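Alkaline phosphatase (Antarctic bacterium, PDB 2W5V) probably hydrolyses phosphate monoesters through a phosphoserine intermediate, at an active site built on two zinc ions and one magnesium ion. Local coordinates at residues H365-L368 / K372-Q375; S132-D135 / F141-H144; P61-F66 / S272-F277; G87-A90 / G94-T97. The protein carries 1 engineered substitution. All blocks are in the same frame, centred on the assembly; numbering follows the deposited sequence.

Contacts 2, 3 and 4 each bring a side chain to within about 10 to 11 Å of a bound magnesium ion, while contact 1 lies at the surface, away from the metals. Contact 4 lies on helix 86-93, which begins two residues after the phosphoserine, Ser84, and the loop after it; its Thr89 side chain is also about 11 Å from a zinc ion. Contact 2, centred 14 Å from contact 4, touches it through Phe141 CE1 and Ala88 O, 4.1 Å apart. Contact 3 lies on the opposite side of the chain's centre, its centre 25 Å from that of contact 4. Contacts 1 and 4 are joined by a probable hydrogen bond of 2.9 Å between His365 NE2 and Gly94 O.

Contact 1: H365-L368 / K372-Q375; sequences HKIL and KWNQ
Leu368 and Trp373 meet at the C-terminal end of helix 362-371, where Lys372 takes up left-handed backbone angles (phi 63°) and stops the helix, and the last three residues continue as an irregular tail. Leu368 CD1 packs 3.7 Å from Trp373 O and 4.0 Å from Trp373 CB. The other methyl faces further along the tail, with Leu368 CD2 4.2 Å from Gln375 CB, and in this way the two branches of one leucine span the turn. CG of Leu368 stands anti to the backbone N (chi1 -161°), which swings the branches forward past its own carbonyl to the departing chain. Ile367 adds a looser touch, its CG2 coming obliquely to Trp373 CZ3 at 4.4 Å.

A weak direct bond and a shared water join the two main-chain segments. Lys372 N gives Leu368 O a bent hydrogen bond of 3.1 Å (133° at the hydrogen), and one water donates to both Leu368 O, at 2.8 Å, and Trp373 O, at 2.7 Å. Thr371 OG1 also bonds Leu368 O and Trp373 N.

Outward from this shell, Ile117 of helix 114-120 packs against both Leu368 and the Trp373 side chain, and Ile114 also touches the Trp373 side chain. Asn121 bonds the main chain of Asn374 through its OD1, and Lys112 NZ hydrogen-bonds Gln375 O.

Contact 2: S132-D135 / F141-H144; sequences SITD and FYAH. Engineered in segment 132-135: Asp135 (natural residue His).
Tyr142 presents the hydroxyl end of its ring to Ile133, inside the type I beta turn Ser132-Asp135 that follows strand 124-129 of the central sheet in this alkaline phosphatase fold. Ile133 O lies at the ring's edge, in the ring plane, and accepts a hydrogen bond of 2.7 Å from Tyr142 OH. The phenol oxygen lies 49° above the carbonyl plane, with 121° at the acceptor. CG of Tyr142 sits between its own backbone N and carbonyl carbon (chi1 68°), a rotation that points the phenol at the turn. Ile133 CG2 and Thr134 CG2 each come to 4.1 Å of Tyr142 OH, both side chains meeting the tyrosine obliquely. Met158 packs against Tyr142 and Ile133 alike. A phenylalanine in place of Tyr142 would probably leave the buried Ile133 carbonyl without its phenol donor and the ring freer to shift against the turn.

His144 binds magnesium in a structure of this protein, but no ion sits there in this chain. The turn has its own polar bracing: Ser132 OG donates to Thr134 OG1 at 2.7 Å, and Thr134 OG1 also bonds Glu151. Asp135, engineered in place of a histidine predicted to bind magnesium, hydrogen-bonds Ser132 O through its N at 3.1 Å.

Contact 3: P61-F66 / S272-F277; sequences PNYTQF and SEINDF
Tyr63 meets Phe277 and Ile274 across a buried seam between the short 3-10 turn 62-65 and the long helix 267-291, which flanks the central sheet of the alkaline phosphatase fold. Along the turn, Pro61 comes first: its carbonyl O takes Thr64 N at 3.1 Å and Thr64 OG1 at 2.8 Å, the hydroxyl bond lying nearly along the C=O axis (178°). Asn62 and Tyr63 then offer their backbone N-H groups to the two carboxylate oxygens of Asp278, one residue beyond Phe277, which ties the turn directly to the helix.

Tyr63 has CG anti to its carbonyl carbon (chi1 -78°), which lets the hydroxyl end reach the helix. Its hydroxyl oxygen settles at the edge of the Phe277 ring, near that ring's plane, with Tyr63 OH 3.6 Å from both Phe277 CD2 and CE2. The two side chains cross at about a right angle, and no hydrogen bond links the segments. Ile274 CD1 closes in on Tyr63 OH at 4.1 Å. Ile357 of the second subunit also packs on Tyr63, so the seam borders the dimer interface; the Phe277 side chain is about 6 Å from that of Glu254, a magnesium ligand.

Further on, Gln65 bonds Lys289 through OE1. Phe66 ends the turn, its N 3.1 Å from Tyr63 O.

Contact 4: G87-A90 / G94-T97; sequences GATA and GIKT
Thr89 and Thr97 pack methyl to methyl at the C-terminus of helix 86-93, which is ended by a glycine with positive phi, Gly94 (82°), and from which the chain turns back past the last residues of the helix. The helix starts just after the phosphoserine, Ser84, so this contact closes the far end of the helix that leads away from the phosphoserine, the predicted reaction intermediate.

Thr89 is the side chain to follow. Its CB lies 4.0 Å from Thr97 CG2. At CB it forks. The hydroxyl branch is anti to the carbonyl carbon (chi1 -63°), which turns OG1 back along the helix to bond Ala85 O, one turn earlier; Gly103 N and Ser140 OG also bond this oxygen, so the buried hydroxyl is well supplied with partners. The methyl branch makes the apolar contacts: Thr89 CG2 reaches Thr97 CG2 at 3.9 Å and, more loosely, Ile95 CG1 at 4.4 Å. The threonines cross at about a right angle, and Thr97 turns its own hydroxyl to Val104 O.

The backbone turn that brings Thr97 here depends on Gly94, where a CB would be jammed against the preceding carbonyl oxygen. Gly94 N donates to Ala90 O at 3.0 Å, coming from above the carbonyl plane, and more weakly to Thr89 O at 3.5 Å. Beyond the turn, Gly94 O accepts from Asn361 ND2, and Lys96 reaches Glu359 in a salt bridge. Across to the returning loop, Ala90 CA makes a C-H...O contact with Ile95 O at 3.4 Å, with 150° at the hydrogen.

Contact 1: H365-L368 / K372-Q375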
loop_
_atom_site.group_PDB
_atom_site.type_symbol
_atom_site.label_atom_id
_atom_site.label_comp_id
_atom_site.label_asym_id
_atom_site.label_seq_id
_atom_site.Cartn_x
_atom_site.Cartn_y
_atom_site.Cartn_z
ATOM N N HIS B 365 -4.692 19.931 4.126
ATOM C CA HIS B 365 -3.720 21.002 3.968
ATOM C C HIS B 365 -3.078 20.986 2.591
ATOM O O HIS B 365 -2.750 22.033 2.037
ATOM C CB HIS B 365 -2.698 20.939 5.096
ATOM C CG HIS B 365 -3.313 21.171 6.443
ATOM N ND1 HIS B 365 -3.708 22.423 6.870
ATOM C CD2 HIS B 365 -3.648 20.313 7.435
ATOM C CE1 HIS B 365 -4.240 22.325 8.075
ATOM N NE2 HIS B 365 -4.218 21.054 8.441
ATOM N N LYS B 366 -2.927 19.792 2.030
ATOM C CA LYS B 366 -2.390 19.657 0.685
ATOM C C LYS B 366 -3.371 20.146 -0.381
ATOM O O LYS B 366 -2.957 20.768 -1.353
ATOM C CB LYS B 366 -1.958 18.208 0.417
ATOM C CG LYS B 366 -0.765 17.766 1.284
ATOM C CD LYS B 366 -0.460 16.280 1.060
ATOM C CE LYS B 366 0.807 15.857 1.802
ATOM N NZ LYS B 366 2.024 16.469 1.192
ATOM N N ILE B 367 -4.663 19.865 -0.214
ATOM C CA ILE B 367 -5.654 20.380 -1.167
ATOM C C ILE B 367 -5.665 21.904 -1.115
ATOM O O ILE B 367 -5.660 22.575 -2.141
ATOM C CB ILE B 367 -7.064 19.858 -0.888
ATOM C CG1 ILE B 367 -7.159 18.369 -1.232
ATOM C CG2 ILE B 367 -8.088 20.644 -1.695
ATOM C CD1 ILE B 367 -8.434 17.706 -0.698
ATOM N N LEU B 368 -5.661 22.443 0.096
ATOM C CA LEU B 368 -5.601 23.888 0.274
ATOM C C LEU B 368 -4.335 24.457 -0.396
ATOM O O LEU B 368 -4.394 25.442 -1.138
ATOM C CB LEU B 368 -5.655 24.215 1.771
ATOM C CG LEU B 368 -6.035 25.610 2.235
ATOM C CD1 LEU B 368 -7.220 26.140 1.437
ATOM C CD2 LEU B 368 -6.349 25.579 3.727
ATOM N N LYS B 372 -4.476 26.902 -3.847
ATOM C CA LYS B 372 -4.192 28.297 -3.483
ATOM C C LYS B 372 -5.437 29.087 -3.070
ATOM O O LYS B 372 -5.455 30.322 -3.111
ATOM C CB LYS B 372 -3.397 28.992 -4.601
ATOM C CG LYS B 372 -2.151 28.165 -4.971
ATOM C CD LYS B 372 -1.259 28.800 -6.021
ATOM C CE LYS B 372 -0.065 27.882 -6.289
ATOM N NZ LYS B 372 0.904 28.461 -7.259
ATOM N N TRP B 373 -6.472 28.373 -2.638
ATOM C CA TRP B 373 -7.663 29.032 -2.112
ATOM C C TRP B 373 -7.335 29.826 -0.844
ATOM O O TRP B 373 -6.440 29.444 -0.083
ATOM C CB TRP B 373 -8.756 28.003 -1.806
ATOM C CG TRP B 373 -9.290 27.319 -3.022
ATOM C CD1 TRP B 373 -9.279 27.796 -4.303
ATOM C CD2 TRP B 373 -9.947 26.048 -3.072
ATOM N NE1 TRP B 373 -9.876 26.895 -5.148
ATOM C CE2 TRP B 373 -10.296 25.812 -4.417
ATOM C CE3 TRP B 373 -10.276 25.090 -2.113
ATOM C CZ2 TRP B 373 -10.949 24.646 -4.829
ATOM C CZ3 TRP B 373 -10.926 23.929 -2.525
ATOM C CH2 TRP B 373 -11.254 23.720 -3.871
ATOM N N ASN B 374 -8.047 30.932 -0.627
ATOM C CA ASN B 374 -7.926 31.687 0.624
ATOM C C ASN B 374 -8.499 30.893 1.798
ATOM O O ASN B 374 -9.626 30.405 1.734
ATOM C CB ASN B 374 -8.655 33.031 0.537
ATOM C CG ASN B 374 -8.134 33.917 -0.585
ATOM O OD1 ASN B 374 -8.879 34.294 -1.484
ATOM N ND2 ASN B 374 -6.855 34.249 -0.535
ATOM N N GLN B 375 -7.730 30.763 2.871
ATOM C CA GLN B 375 -8.187 30.006 4.032
ATOM C C GLN B 375 -9.169 30.836 4.857
ATOM O O GLN B 375 -9.899 30.298 5.688
ATOM C CB GLN B 375 -7.004 29.596 4.907
ATOM C CG GLN B 375 -6.356 30.763 5.637
ATOM C CD GLN B 375 -5.167 30.340 6.487
ATOM O OE1 GLN B 375 -4.698 29.196 6.406
ATOM N NE2 GLN B 375 -4.673 31.261 7.312
HETATM O O HOH W 1 -4.141 28.026 -0.165
#

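Contact 2: S132-D135 / F141-H144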
loop_
_atom_site.group_PDB
_atom_site.type_symbol
_atom_site.label_atom_id
_atom_site.label_comp_id
_atom_site.label_asym_id
_atom_site.label_seq_id
_atom_site.Cartn_x
_atom_site.Cartn_y
_atom_site.Cartn_z
ATOM N N SER B 132 -26.490 6.593 3.342
ATOM C CA SER B 132 -27.305 7.772 3.581
ATOM C C SER B 132 -26.415 8.997 3.411
ATOM O O SER B 132 -25.213 8.955 3.704
ATOM C CB SER B 132 -27.893 7.738 4.992
ATOM O OG SER B 132 -28.383 9.013 5.370
ATOM N N ILE B 133 -26.990 10.105 2.963
ATOM C CA ILE B 133 -26.198 11.322 2.843
ATOM C C ILE B 133 -25.799 11.859 4.224
ATOM O O ILE B 133 -24.953 12.752 4.339
ATOM C CB ILE B 133 -26.925 12.403 2.013
ATOM C CG1 ILE B 133 -25.914 13.408 1.454
ATOM C CG2 ILE B 133 -28.016 13.081 2.826
ATOM C CD1 ILE B 133 -25.044 12.830 0.326
ATOM N N THR B 134 -26.399 11.297 5.270
ATOM C CA THR B 134 -26.156 11.770 6.633
ATOM C C THR B 134 -25.131 10.889 7.331
ATOM O O THR B 134 -24.816 11.109 8.508
ATOM C CB THR B 134 -27.435 11.749 7.483
ATOM O OG1 THR B 134 -27.919 10.401 7.582
ATOM C CG2 THR B 134 -28.512 12.638 6.865
ATOM N N ASP B 135 -24.633 9.879 6.618
ATOM C CA ASP B 135 -23.617 8.984 7.176
ATOM C C ASP B 135 -22.310 9.730 7.416
ATOM O O ASP B 135 -22.098 10.820 6.882
ATOM C CB ASP B 135 -23.386 7.763 6.275
ATOM C CG ASP B 135 -22.705 6.616 7.013
ATOM O OD1 ASP B 135 -23.008 6.421 8.210
ATOM O OD2 ASP B 135 -21.863 5.914 6.401
ATOM N N PHE B 141 -18.278 16.512 5.507
ATOM C CA PHE B 141 -17.996 17.555 4.526
ATOM C C PHE B 141 -19.005 18.721 4.519
ATOM O O PHE B 141 -18.778 19.726 3.853
ATOM C CB PHE B 141 -17.825 16.952 3.127
ATOM C CG PHE B 141 -16.521 16.216 2.955
ATOM C CD1 PHE B 141 -16.369 14.931 3.453
ATOM C CD2 PHE B 141 -15.434 16.827 2.348
ATOM C CE1 PHE B 141 -15.164 14.254 3.332
ATOM C CE2 PHE B 141 -14.220 16.148 2.218
ATOM C CZ PHE B 141 -14.089 14.864 2.712
ATOM N N TYR B 142 -20.102 18.607 5.261
ATOM C CA TYR B 142 -21.069 19.710 5.288
ATOM C C TYR B 142 -21.676 20.026 6.654
ATOM O O TYR B 142 -22.334 21.051 6.803
ATOM C CB TYR B 142 -22.192 19.489 4.269
ATOM C CG TYR B 142 -23.109 18.324 4.596
ATOM C CD1 TYR B 142 -24.190 18.474 5.474
ATOM C CD2 TYR B 142 -22.900 17.083 4.022
ATOM C CE1 TYR B 142 -25.034 17.400 5.767
ATOM C CE2 TYR B 142 -23.728 16.017 4.302
ATOM C CZ TYR B 142 -24.793 16.173 5.169
ATOM O OH TYR B 142 -25.596 15.085 5.429
ATOM N N ALA B 143 -21.465 19.158 7.639
ATOM C CA ALA B 143 -22.065 19.347 8.957
ATOM C C ALA B 143 -21.036 19.476 10.072
ATOM O O ALA B 143 -19.862 19.168 9.892
ATOM C CB ALA B 143 -23.031 18.214 9.272
ATOM N N HIS B 144 -21.499 19.932 11.231
ATOM C CA HIS B 144 -20.671 19.976 12.430
ATOM C C HIS B 144 -21.477 19.433 13.599
ATOM O O HIS B 144 -22.400 20.085 14.074
ATOM C CB HIS B 144 -20.235 21.414 12.716
ATOM C CG HIS B 144 -19.521 22.060 11.572
ATOM N ND1 HIS B 144 -18.181 21.851 11.317
ATOM C CD2 HIS B 144 -19.957 22.902 10.604
ATOM C CE1 HIS B 144 -17.823 22.543 10.253
ATOM N NE2 HIS B 144 -18.884 23.188 9.797
#

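Contact 3: P61-F66 / S272-F277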
loop_
_atom_site.group_PDB
_atom_site.type_symbol
_atom_site.label_atom_id
_atom_site.label_comp_id
_atom_site.label_asym_id
_atom_site.label_seq_id
_atom_site.Cartn_x
_atom_site.Cartn_y
_atom_site.Cartn_z
ATOM N N PRO B 61 -8.006 -2.332 -13.959
ATOM C CA PRO B 61 -8.561 -1.337 -13.035
ATOM C C PRO B 61 -8.118 0.072 -13.393
ATOM O O PRO B 61 -6.998 0.273 -13.856
ATOM C CB PRO B 61 -7.944 -1.724 -11.687
ATOM C CG PRO B 61 -7.481 -3.120 -11.842
ATOM C CD PRO B 61 -7.123 -3.291 -13.275
ATOM N N ASN B 62 -8.986 1.046 -13.150
ATOM C CA ASN B 62 -8.633 2.438 -13.388
ATOM C C ASN B 62 -7.539 2.908 -12.431
ATOM O O ASN B 62 -6.828 3.874 -12.708
ATOM C CB ASN B 62 -9.886 3.314 -13.329
ATOM C CG ASN B 62 -10.798 3.074 -14.514
ATOM O OD1 ASN B 62 -10.395 3.278 -15.658
ATOM N ND2 ASN B 62 -12.024 2.626 -14.255
ATOM N N TYR B 63 -7.378 2.201 -11.317
ATOM C CA TYR B 63 -6.223 2.446 -10.457
ATOM C C TYR B 63 -4.910 2.538 -11.249
ATOM O O TYR B 63 -4.027 3.317 -10.896
ATOM C CB TYR B 63 -6.090 1.359 -9.380
ATOM C CG TYR B 63 -7.042 1.505 -8.217
ATOM C CD1 TYR B 63 -8.136 0.660 -8.081
ATOM C CD2 TYR B 63 -6.852 2.489 -7.260
ATOM C CE1 TYR B 63 -9.023 0.798 -7.015
ATOM C CE2 TYR B 63 -7.729 2.638 -6.187
ATOM C CZ TYR B 63 -8.812 1.788 -6.069
ATOM O OH TYR B 63 -9.683 1.925 -5.002
ATOM N N THR B 64 -4.766 1.739 -12.307
ATOM C CA THR B 64 -3.487 1.675 -13.019
ATOM C C THR B 64 -3.132 2.962 -13.771
ATOM O O THR B 64 -2.007 3.120 -14.237
ATOM C CB THR B 64 -3.414 0.496 -14.008
ATOM O OG1 THR B 64 -4.431 0.652 -15.002
ATOM C CG2 THR B 64 -3.595 -0.825 -13.280
ATOM N N GLN B 65 -4.092 3.866 -13.903
ATOM C CA GLN B 65 -3.826 5.156 -14.535
ATOM C C GLN B 65 -2.971 6.075 -13.661
ATOM O O GLN B 65 -2.406 7.046 -14.156
ATOM C CB GLN B 65 -5.133 5.867 -14.892
ATOM C CG GLN B 65 -5.985 5.147 -15.915
ATOM C CD GLN B 65 -7.185 5.961 -16.356
ATOM O OE1 GLN B 65 -7.047 7.100 -16.806
ATOM N NE2 GLN B 65 -8.373 5.379 -16.235
ATOM N N PHE B 66 -2.883 5.786 -12.363
ATOM C CA PHE B 66 -2.182 6.686 -11.446
ATOM C C PHE B 66 -0.677 6.455 -11.407
ATOM O O PHE B 66 -0.215 5.319 -11.422
ATOM C CB PHE B 66 -2.730 6.565 -10.018
ATOM C CG PHE B 66 -4.107 7.134 -9.839
ATOM C CD1 PHE B 66 -5.220 6.302 -9.807
ATOM C CD2 PHE B 66 -4.294 8.501 -9.681
ATOM C CE1 PHE B 66 -6.486 6.828 -9.636
ATOM C CE2 PHE B 66 -5.562 9.031 -9.504
ATOM C CZ PHE B 66 -6.653 8.196 -9.482
ATOM N N SER B 272 -17.737 -6.483 -5.167
ATOM C CA SER B 272 -18.634 -5.801 -6.094
ATOM C C SER B 272 -18.681 -4.302 -5.795
ATOM O O SER B 272 -18.790 -3.481 -6.711
ATOM C CB SER B 272 -20.044 -6.415 -6.084
ATOM O OG SER B 272 -20.613 -6.410 -4.789
ATOM N N GLU B 273 -18.587 -3.940 -4.518
ATOM C CA GLU B 273 -18.650 -2.525 -4.159
ATOM C C GLU B 273 -17.382 -1.783 -4.595
ATOM O O GLU B 273 -17.453 -0.659 -5.094
ATOM C CB GLU B 273 -18.911 -2.336 -2.661
ATOM C CG GLU B 273 -20.269 -2.877 -2.163
ATOM C CD GLU B 273 -21.478 -2.197 -2.810
ATOM O OE1 GLU B 273 -21.452 -0.964 -2.997
ATOM O OE2 GLU B 273 -22.471 -2.894 -3.118
ATOM N N ILE B 274 -16.219 -2.397 -4.421
ATOM C CA ILE B 274 -14.998 -1.694 -4.804
ATOM C C ILE B 274 -14.815 -1.695 -6.322
ATOM O O ILE B 274 -14.234 -0.768 -6.876
ATOM C CB ILE B 274 -13.737 -2.195 -4.071
ATOM C CG1 ILE B 274 -12.584 -1.209 -4.299
ATOM C CG2 ILE B 274 -13.364 -3.585 -4.526
ATOM C CD1 ILE B 274 -11.359 -1.476 -3.455
ATOM N N ASN B 275 -15.324 -2.725 -6.993
ATOM C CA ASN B 275 -15.352 -2.715 -8.452
ATOM C C ASN B 275 -16.159 -1.524 -8.982
ATOM O O ASN B 275 -15.764 -0.882 -9.958
ATOM C CB ASN B 275 -15.909 -4.031 -9.007
ATOM C CG ASN B 275 -14.857 -5.135 -9.062
ATOM O OD1 ASN B 275 -13.677 -4.903 -8.789
ATOM N ND2 ASN B 275 -15.282 -6.340 -9.423
ATOM N N ASP B 276 -17.290 -1.244 -8.337
ATOM C CA ASP B 276 -18.119 -0.086 -8.682
ATOM C C ASP B 276 -17.355 1.220 -8.431
ATOM O O ASP B 276 -17.385 2.141 -9.254
ATOM C CB ASP B 276 -19.422 -0.102 -7.870
ATOM C CG ASP B 276 -20.284 1.119 -8.126
ATOM O OD1 ASP B 276 -20.690 1.328 -9.289
ATOM O OD2 ASP B 276 -20.555 1.872 -7.160
ATOM N N PHE B 277 -16.667 1.291 -7.294
ATOM C CA PHE B 277 -15.847 2.452 -6.955
ATOM C C PHE B 277 -14.779 2.709 -8.025
ATOM O O PHE B 277 -14.569 3.847 -8.444
ATOM C CB PHE B 277 -15.192 2.263 -5.581
ATOM C CG PHE B 277 -14.353 3.434 -5.144
ATOM C CD1 PHE B 277 -14.955 4.599 -4.663
ATOM C CD2 PHE B 277 -12.966 3.373 -5.205
ATOM C CE1 PHE B 277 -14.181 5.689 -4.258
ATOM C CE2 PHE B 277 -12.178 4.453 -4.800
ATOM C CZ PHE B 277 -12.793 5.620 -4.325
#

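Contact 4: G87-A90 / G94-T97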
loop_
_atom_site.group_PDB
_atom_site.type_symbol
_atom_site.label_atom_id
_atom_site.label_comp_id
_atom_site.label_asym_id
_atom_site.label_seq_id
_atom_site.Cartn_x
_atom_site.Cartn_y
_atom_site.Cartn_z
ATOM N N GLY B 87 -12.014 9.942 10.671
ATOM C CA GLY B 87 -11.258 9.711 9.453
ATOM C C GLY B 87 -11.603 10.703 8.358
ATOM O O GLY B 87 -10.719 11.238 7.688
ATOM N N ALA B 88 -12.896 10.945 8.172
ATOM C CA ALA B 88 -13.360 11.868 7.148
ATOM C C ALA B 88 -13.124 13.316 7.570
ATOM O O ALA B 88 -12.842 14.174 6.733
ATOM C CB ALA B 88 -14.837 11.646 6.867
ATOM N N THR B 89 -13.265 13.590 8.865
ATOM C CA THR B 89 -13.049 14.950 9.366
ATOM C C THR B 89 -11.564 15.345 9.193
ATOM O O THR B 89 -11.244 16.517 8.972
ATOM C CB THR B 89 -13.504 15.100 10.843
ATOM O OG1 THR B 89 -14.923 14.879 10.935
ATOM C CG2 THR B 89 -13.201 16.510 11.362
ATOM N N ALA B 90 -10.661 14.368 9.271
ATOM C CA ALA B 90 -9.252 14.642 8.984
ATOM C C ALA B 90 -9.116 15.228 7.578
ATOM O O ALA B 90 -8.418 16.223 7.377
ATOM C CB ALA B 90 -8.414 13.378 9.117
ATOM N N GLY B 94 -8.936 18.996 8.262
ATOM C CA GLY B 94 -7.496 19.094 8.432
ATOM C C GLY B 94 -6.979 18.963 9.855
ATOM O O GLY B 94 -5.855 19.378 10.152
ATOM N N ILE B 95 -7.787 18.380 10.735
ATOM C CA ILE B 95 -7.369 18.143 12.112
ATOM C C ILE B 95 -7.565 16.683 12.506
ATOM O O ILE B 95 -8.454 16.011 11.985
ATOM C CB ILE B 95 -8.185 18.995 13.090
ATOM C CG1 ILE B 95 -9.674 18.680 12.923
ATOM C CG2 ILE B 95 -7.902 20.474 12.864
ATOM C CD1 ILE B 95 -10.474 18.973 14.134
ATOM N N LYS B 96 -6.725 16.202 13.421
ATOM C CA LYS B 96 -6.974 14.939 14.100
ATOM C C LYS B 96 -8.042 15.198 15.157
ATOM O O LYS B 96 -7.956 16.167 15.913
ATOM C CB LYS B 96 -5.708 14.448 14.802
ATOM C CG LYS B 96 -4.556 14.096 13.875
ATOM C CD LYS B 96 -4.728 12.697 13.287
ATOM C CE LYS B 96 -3.408 12.160 12.745
ATOM N NZ LYS B 96 -3.618 10.909 11.931
ATOM N N THR B 97 -9.040 14.329 15.221
ATOM C CA THR B 97 -10.118 14.492 16.190
ATOM C C THR B 97 -10.553 13.125 16.706
ATOM O O THR B 97 -9.997 12.104 16.284
ATOM C CB THR B 97 -11.297 15.293 15.587
ATOM O OG1 THR B 97 -12.251 15.591 16.615
ATOM C CG2 THR B 97 -11.974 14.525 14.448
#